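Long-range contact in 70 KDA protein (Xanthomonas sp., PDB 4B2N), which oxidatively cleaves rubber (latex polyisoprene) as a processive dioxygenase that carries two covalently bound hemes c: residues A[531-543]-A[624-637]. Numbering follows the deposited sequence.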
loop_
_atom_site.group_PDB
_atom_site.type_symbol
_atom_site.label_atom_id
_atom_site.label_comp_id
_atom_site.label_asym_id
_atom_site.label_seq_id
_atom_site.Cartn_x
_atom_site.Cartn_y
_atom_site.Cartn_z
ATOM N N SER A 531 2.774 26.190 -1.221
ATOM C CA SER A 531 2.418 27.124 -2.289
ATOM C C SER A 531 2.876 26.679 -3.683
ATOM O O SER A 531 2.280 27.075 -4.671
ATOM C CB SER A 531 2.925 28.514 -1.939
ATOM O OG SER A 531 4.344 28.497 -2.012
ATOM N N ASP A 532 3.905 25.822 -3.742
ATOM C CA ASP A 532 4.434 25.253 -4.988
ATOM C C ASP A 532 3.860 23.926 -5.411
ATOM O O ASP A 532 4.391 23.304 -6.334
ATOM C CB ASP A 532 5.938 25.122 -4.906
ATOM C CG ASP A 532 6.618 26.511 -4.923
ATOM O OD1 ASP A 532 5.853 27.492 -4.983
ATOM O OD2 ASP A 532 7.852 26.627 -4.882
ATOM N N ARG A 533 2.775 23.479 -4.791
ATOM C CA ARG A 533 2.211 22.188 -5.236
ATOM C C ARG A 533 1.259 22.445 -6.413
ATOM O O ARG A 533 0.350 23.219 -6.296
ATOM C CB ARG A 533 1.418 21.552 -4.087
ATOM C CG ARG A 533 2.178 21.449 -2.775
ATOM C CD ARG A 533 1.379 20.632 -1.754
ATOM N NE ARG A 533 2.102 20.529 -0.470
ATOM C CZ ARG A 533 1.513 20.435 0.714
ATOM N NH1 ARG A 533 0.178 20.386 0.797
ATOM N NH2 ARG A 533 2.253 20.447 1.810
ATOM N N PRO A 534 1.415 21.761 -7.543
ATOM C CA PRO A 534 0.475 22.021 -8.624
ATOM C C PRO A 534 -0.791 21.233 -8.438
ATOM O O PRO A 534 -0.734 20.053 -8.057
ATOM C CB PRO A 534 1.224 21.497 -9.847
ATOM C CG PRO A 534 1.981 20.288 -9.266
ATOM C CD PRO A 534 2.438 20.754 -7.895
ATOM N N LYS A 535 -1.923 21.818 -8.763
ATOM C CA LYS A 535 -3.197 21.087 -8.571
ATOM C C LYS A 535 -3.369 19.981 -9.577
ATOM O O LYS A 535 -3.984 18.965 -9.298
ATOM C CB LYS A 535 -4.381 22.008 -8.749
ATOM C CG LYS A 535 -4.466 23.012 -7.592
ATOM C CD LYS A 535 -5.130 22.275 -6.467
ATOM C CE LYS A 535 -5.546 23.226 -5.367
ATOM N NZ LYS A 535 -5.398 22.382 -4.164
ATOM N N LEU A 536 -2.934 20.237 -10.787
ATOM C CA LEU A 536 -2.928 19.172 -11.814
ATOM C C LEU A 536 -1.548 19.096 -12.393
ATOM O O LEU A 536 -0.850 20.112 -12.585
ATOM C CB LEU A 536 -3.947 19.403 -12.880
ATOM C CG LEU A 536 -5.417 19.489 -12.416
ATOM C CD1 LEU A 536 -5.592 20.875 -11.842
ATOM C CD2 LEU A 536 -6.335 19.329 -13.598
ATOM N N TRP A 537 -1.059 17.910 -12.594
ATOM C CA TRP A 537 0.341 17.843 -13.049
ATOM C C TRP A 537 0.571 16.572 -13.832
ATOM O O TRP A 537 -0.062 15.542 -13.564
ATOM C CB TRP A 537 1.259 17.978 -11.834
ATOM C CG TRP A 537 1.061 16.933 -10.759
ATOM C CD1 TRP A 537 0.229 17.004 -9.641
ATOM C CD2 TRP A 537 1.739 15.630 -10.631
ATOM N NE1 TRP A 537 0.346 15.870 -8.864
ATOM C CE2 TRP A 537 1.221 15.015 -9.401
ATOM C CE3 TRP A 537 2.673 14.913 -11.422
ATOM C CZ2 TRP A 537 1.647 13.754 -8.962
ATOM C CZ3 TRP A 537 3.139 13.646 -10.949
ATOM C CH2 TRP A 537 2.606 13.074 -9.768
ATOM N N LYS A 538 1.431 16.655 -14.829
ATOM C CA LYS A 538 1.512 15.628 -15.832
ATOM C C LYS A 538 2.984 15.238 -15.904
ATOM O O LYS A 538 3.853 16.117 -16.074
ATOM C CB LYS A 538 1.046 16.283 -17.138
ATOM C CG LYS A 538 1.463 15.551 -18.355
ATOM C CD LYS A 538 0.648 16.018 -19.574
ATOM C CE LYS A 538 1.231 17.269 -20.230
ATOM N NZ LYS A 538 1.460 16.900 -21.653
ATOM N N ARG A 539 3.311 13.964 -15.750
ATOM C CA ARG A 539 4.717 13.602 -15.841
ATOM C C ARG A 539 5.143 13.239 -17.264
ATOM O O ARG A 539 4.320 13.172 -18.144
ATOM C CB ARG A 539 5.178 12.583 -14.758
ATOM C CG ARG A 539 4.135 11.666 -14.195
ATOM C CD ARG A 539 4.711 10.648 -13.234
ATOM N NE ARG A 539 5.676 9.657 -13.757
ATOM C CZ ARG A 539 5.886 8.519 -13.149
ATOM N NH1 ARG A 539 5.082 8.233 -12.101
ATOM N NH2 ARG A 539 6.739 7.594 -13.655
ATOM N N PRO A 540 6.460 13.148 -17.520
ATOM C CA PRO A 540 6.882 12.899 -18.895
ATOM C C PRO A 540 6.372 11.531 -19.297
ATOM O O PRO A 540 6.410 10.596 -18.486
ATOM C CB PRO A 540 8.420 12.895 -18.786
ATOM C CG PRO A 540 8.715 13.747 -17.592
ATOM C CD PRO A 540 7.605 13.413 -16.636
ATOM N N TYR A 541 5.905 11.429 -20.543
ATOM C CA TYR A 541 5.492 10.124 -21.058
ATOM C C TYR A 541 6.565 9.519 -21.969
ATOM O O TYR A 541 7.420 10.188 -22.523
ATOM C CB TYR A 541 4.261 10.302 -21.925
ATOM C CG TYR A 541 3.077 10.947 -21.236
ATOM C CD1 TYR A 541 2.932 10.943 -19.824
ATOM C CD2 TYR A 541 2.059 11.530 -22.010
ATOM C CE1 TYR A 541 1.854 11.568 -19.210
ATOM C CE2 TYR A 541 0.920 12.064 -21.418
ATOM C CZ TYR A 541 0.797 12.074 -20.048
ATOM O OH TYR A 541 -0.360 12.676 -19.494
ATOM N N THR A 542 6.447 8.226 -22.142
ATOM C CA THR A 542 7.069 7.420 -23.136
ATOM C C THR A 542 6.386 7.686 -24.502
ATOM O O THR A 542 5.298 8.247 -24.518
ATOM C CB THR A 542 6.638 6.036 -22.619
ATOM O OG1 THR A 542 7.706 5.462 -21.870
ATOM C CG2 THR A 542 6.093 5.167 -23.645
ATOM N N ALA A 543 6.991 7.255 -25.635
ATOM C CA ALA A 543 6.331 7.290 -26.952
ATOM C C ALA A 543 5.252 6.207 -26.984
ATOM O O ALA A 543 5.342 5.253 -26.246
ATOM C CB ALA A 543 7.349 6.992 -28.055
ATOM N N LYS A 624 -6.287 9.393 -21.630
ATOM C CA LYS A 624 -5.493 10.609 -21.645
ATOM C C LYS A 624 -5.648 11.355 -20.352
ATOM O O LYS A 624 -4.672 11.884 -19.807
ATOM C CB LYS A 624 -5.800 11.527 -22.875
ATOM C CG LYS A 624 -5.182 10.990 -24.143
ATOM C CD LYS A 624 -5.405 11.845 -25.398
ATOM C CE LYS A 624 -4.949 13.300 -25.134
ATOM N NZ LYS A 624 -4.971 14.094 -26.425
ATOM N N SER A 625 -6.837 11.372 -19.810
ATOM C CA SER A 625 -7.035 12.044 -18.528
ATOM C C SER A 625 -6.425 11.260 -17.352
ATOM O O SER A 625 -5.888 11.846 -16.446
ATOM C CB SER A 625 -8.529 12.210 -18.336
ATOM O OG SER A 625 -9.075 13.009 -19.400
ATOM N N ARG A 626 -6.517 9.932 -17.366
ATOM C CA ARG A 626 -5.916 9.078 -16.287
ATOM C C ARG A 626 -4.380 9.261 -16.171
ATOM O O ARG A 626 -3.784 8.993 -15.120
ATOM C CB ARG A 626 -6.169 7.572 -16.558
ATOM C CG ARG A 626 -7.635 7.203 -16.630
ATOM C CD ARG A 626 -7.753 5.634 -16.806
ATOM N NE ARG A 626 -8.944 5.500 -16.107
ATOM C CZ ARG A 626 -9.204 4.957 -14.956
ATOM N NH1 ARG A 626 -8.436 4.030 -14.300
ATOM N NH2 ARG A 626 -10.422 5.277 -14.584
ATOM N N MET A 627 -3.763 9.706 -17.264
ATOM C CA MET A 627 -2.322 10.023 -17.361
ATOM C C MET A 627 -1.918 11.401 -16.877
ATOM O O MET A 627 -0.795 11.854 -17.147
ATOM C CB MET A 627 -1.828 9.768 -18.791
ATOM C CG MET A 627 -1.905 8.275 -18.990
ATOM S SD MET A 627 -1.212 7.633 -20.482
ATOM C CE MET A 627 0.482 7.869 -20.208
ATOM N N VAL A 628 -2.833 12.087 -16.198
ATOM C CA VAL A 628 -2.503 13.368 -15.577
ATOM C C VAL A 628 -3.062 13.334 -14.156
ATOM O O VAL A 628 -4.181 12.861 -13.926
ATOM C CB VAL A 628 -3.129 14.603 -16.275
ATOM C CG1 VAL A 628 -2.768 15.848 -15.535
ATOM C CG2 VAL A 628 -2.608 14.706 -17.710
ATOM N N TYR A 629 -2.288 13.787 -13.182
ATOM C CA TYR A 629 -2.850 13.788 -11.839
ATOM C C TYR A 629 -3.779 14.997 -11.680
ATOM O O TYR A 629 -3.347 16.140 -11.868
ATOM C CB TYR A 629 -1.799 13.847 -10.742
ATOM C CG TYR A 629 -2.474 13.650 -9.374
ATOM C CD1 TYR A 629 -2.694 12.354 -8.858
ATOM C CD2 TYR A 629 -2.920 14.743 -8.633
ATOM C CE1 TYR A 629 -3.325 12.173 -7.637
ATOM C CE2 TYR A 629 -3.551 14.563 -7.397
ATOM C CZ TYR A 629 -3.732 13.295 -6.905
ATOM O OH TYR A 629 -4.375 13.123 -5.700
ATOM N N ASN A 630 -4.998 14.729 -11.239
ATOM C CA ASN A 630 -6.000 15.752 -11.010
ATOM C C ASN A 630 -6.403 15.821 -9.529
ATOM O O ASN A 630 -7.185 14.969 -9.033
ATOM C CB ASN A 630 -7.226 15.500 -11.858
ATOM C CG ASN A 630 -8.238 16.663 -11.763
ATOM O OD1 ASN A 630 -8.116 17.562 -10.897
ATOM N ND2 ASN A 630 -9.206 16.667 -12.663
ATOM N N SER A 631 -5.906 16.851 -8.842
ATOM C CA SER A 631 -6.190 17.066 -7.402
ATOM C C SER A 631 -7.671 17.326 -7.031
ATOM O O SER A 631 -8.036 17.261 -5.862
ATOM C CB SER A 631 -5.395 18.280 -6.865
ATOM O OG SER A 631 -4.093 17.888 -6.608
ATOM N N TYR A 632 -8.481 17.715 -8.014
ATOM C CA TYR A 632 -9.912 17.978 -7.845
ATOM C C TYR A 632 -10.828 16.731 -7.795
ATOM O O TYR A 632 -11.947 16.836 -7.356
ATOM C CB TYR A 632 -10.395 18.974 -8.909
ATOM C CG TYR A 632 -9.740 20.286 -8.725
ATOM C CD1 TYR A 632 -9.900 20.966 -7.528
ATOM C CD2 TYR A 632 -8.886 20.830 -9.699
ATOM C CE1 TYR A 632 -9.315 22.187 -7.314
ATOM C CE2 TYR A 632 -8.275 22.068 -9.488
ATOM C CZ TYR A 632 -8.502 22.733 -8.287
ATOM O OH TYR A 632 -7.912 23.942 -7.996
ATOM N N LEU A 633 -10.344 15.560 -8.164
ATOM C CA LEU A 633 -11.193 14.387 -8.036
ATOM C C LEU A 633 -11.347 14.030 -6.559
ATOM O O LEU A 633 -10.529 14.443 -5.706
ATOM C CB LEU A 633 -10.686 13.186 -8.886
ATOM C CG LEU A 633 -10.417 13.526 -10.367
ATOM C CD1 LEU A 633 -9.870 12.232 -10.985
ATOM C CD2 LEU A 633 -11.627 14.023 -11.140
ATOM N N TYR A 634 -12.418 13.302 -6.266
ATOM C CA TYR A 634 -12.731 12.875 -4.926
ATOM C C TYR A 634 -11.509 12.177 -4.299
ATOM O O TYR A 634 -11.005 11.219 -4.869
ATOM C CB TYR A 634 -13.908 11.881 -5.006
ATOM C CG TYR A 634 -14.427 11.335 -3.676
ATOM C CD1 TYR A 634 -13.866 10.186 -3.089
ATOM C CD2 TYR A 634 -15.496 11.946 -3.013
ATOM C CE1 TYR A 634 -14.367 9.658 -1.907
ATOM C CE2 TYR A 634 -15.969 11.427 -1.811
ATOM C CZ TYR A 634 -15.396 10.313 -1.269
ATOM O OH TYR A 634 -15.887 9.813 -0.098
ATOM N N GLY A 635 -11.067 12.659 -3.135
ATOM C CA GLY A 635 -10.062 11.997 -2.379
ATOM C C GLY A 635 -8.686 12.435 -2.809
ATOM O O GLY A 635 -7.716 11.992 -2.198
ATOM N N ASN A 636 -8.583 13.271 -3.862
ATOM C CA ASN A 636 -7.308 13.546 -4.520
ATOM C C ASN A 636 -6.697 14.886 -4.066
ATOM O O ASN A 636 -5.681 15.282 -4.626
ATOM C CB ASN A 636 -7.436 13.600 -6.080
ATOM C CG ASN A 636 -7.187 12.225 -6.748
ATOM O OD1 ASN A 636 -7.153 11.161 -6.083
ATOM N ND2 ASN A 636 -6.947 12.245 -8.042
ATOM N N ASP A 637 -7.277 15.560 -3.074
ATOM C CA ASP A 637 -6.802 16.924 -2.725
ATOM C C ASP A 637 -5.309 16.881 -2.382
ATOM O O ASP A 637 -4.809 15.872 -1.845
ATOM C CB ASP A 637 -7.609 17.509 -1.530
ATOM C CG ASP A 637 -7.210 18.925 -1.211
ATOM O OD1 ASP A 637 -7.543 19.753 -2.029
ATOM O OD2 ASP A 637 -6.564 19.211 -0.169
HETATM O O HOH W 1 -7.392 19.770 -4.544
HETATM O O HOH W 2 1.140 12.518 -15.128
HETATM O O HOH W 3 -2.448 12.774 -21.190
#
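Trp537 and Tyr629 form an antiparallel hydrogen-bonded pair, each backbone N donating to the other's carbonyl: Trp537 N to Tyr629 O at 3.0 Å, Tyr629 N to Trp537 O at 2.9 Å. Leu536 and Asn630 are the adjacent non-hydrogen-bonded pair; beyond the other end, past Val628, a water links Arg539 N to Met627 O. Tyr629 CB lies 3.6 Å from the centroid of the Trp537 five-membered ring, a CH-pi contact over the face, whereas the phenol is tilted 25° from that ring and slid aside, so the rings barely overlap. With chi1 at 58°, Trp537 CG stands between the backbone N and the carbonyl carbon, which lays an indole face against Tyr629 CB; NE1 bonds to Ser520. Tyr629 OH donates to Asn636 O at 2.7 Å, tying the strand to the type II turn Leu633–Asn636.

This is a small antiparallel sheet with 536-538 central, flanked by 570-571 and 629-630; the side chain of Tyr629 is about 8 Å from that of Phe516, which binds the second heme c. On the opposite face Leu536 lies alongside Asn630, whose OD1 accepts from Tyr632 N in an Asx turn. Lys535 crosses the phenol of Tyr632 with its methylenes, its NZ bonded to Asn638.

Where helix 620-626 ends, Tyr541 OH donates to Met627 O at 2.5 Å from above the carbonyl plane. Met627 CE lies over the Tyr541 ring centre, 4.0 Å from its centroid, with SD farther above in a Met-aromatic contact.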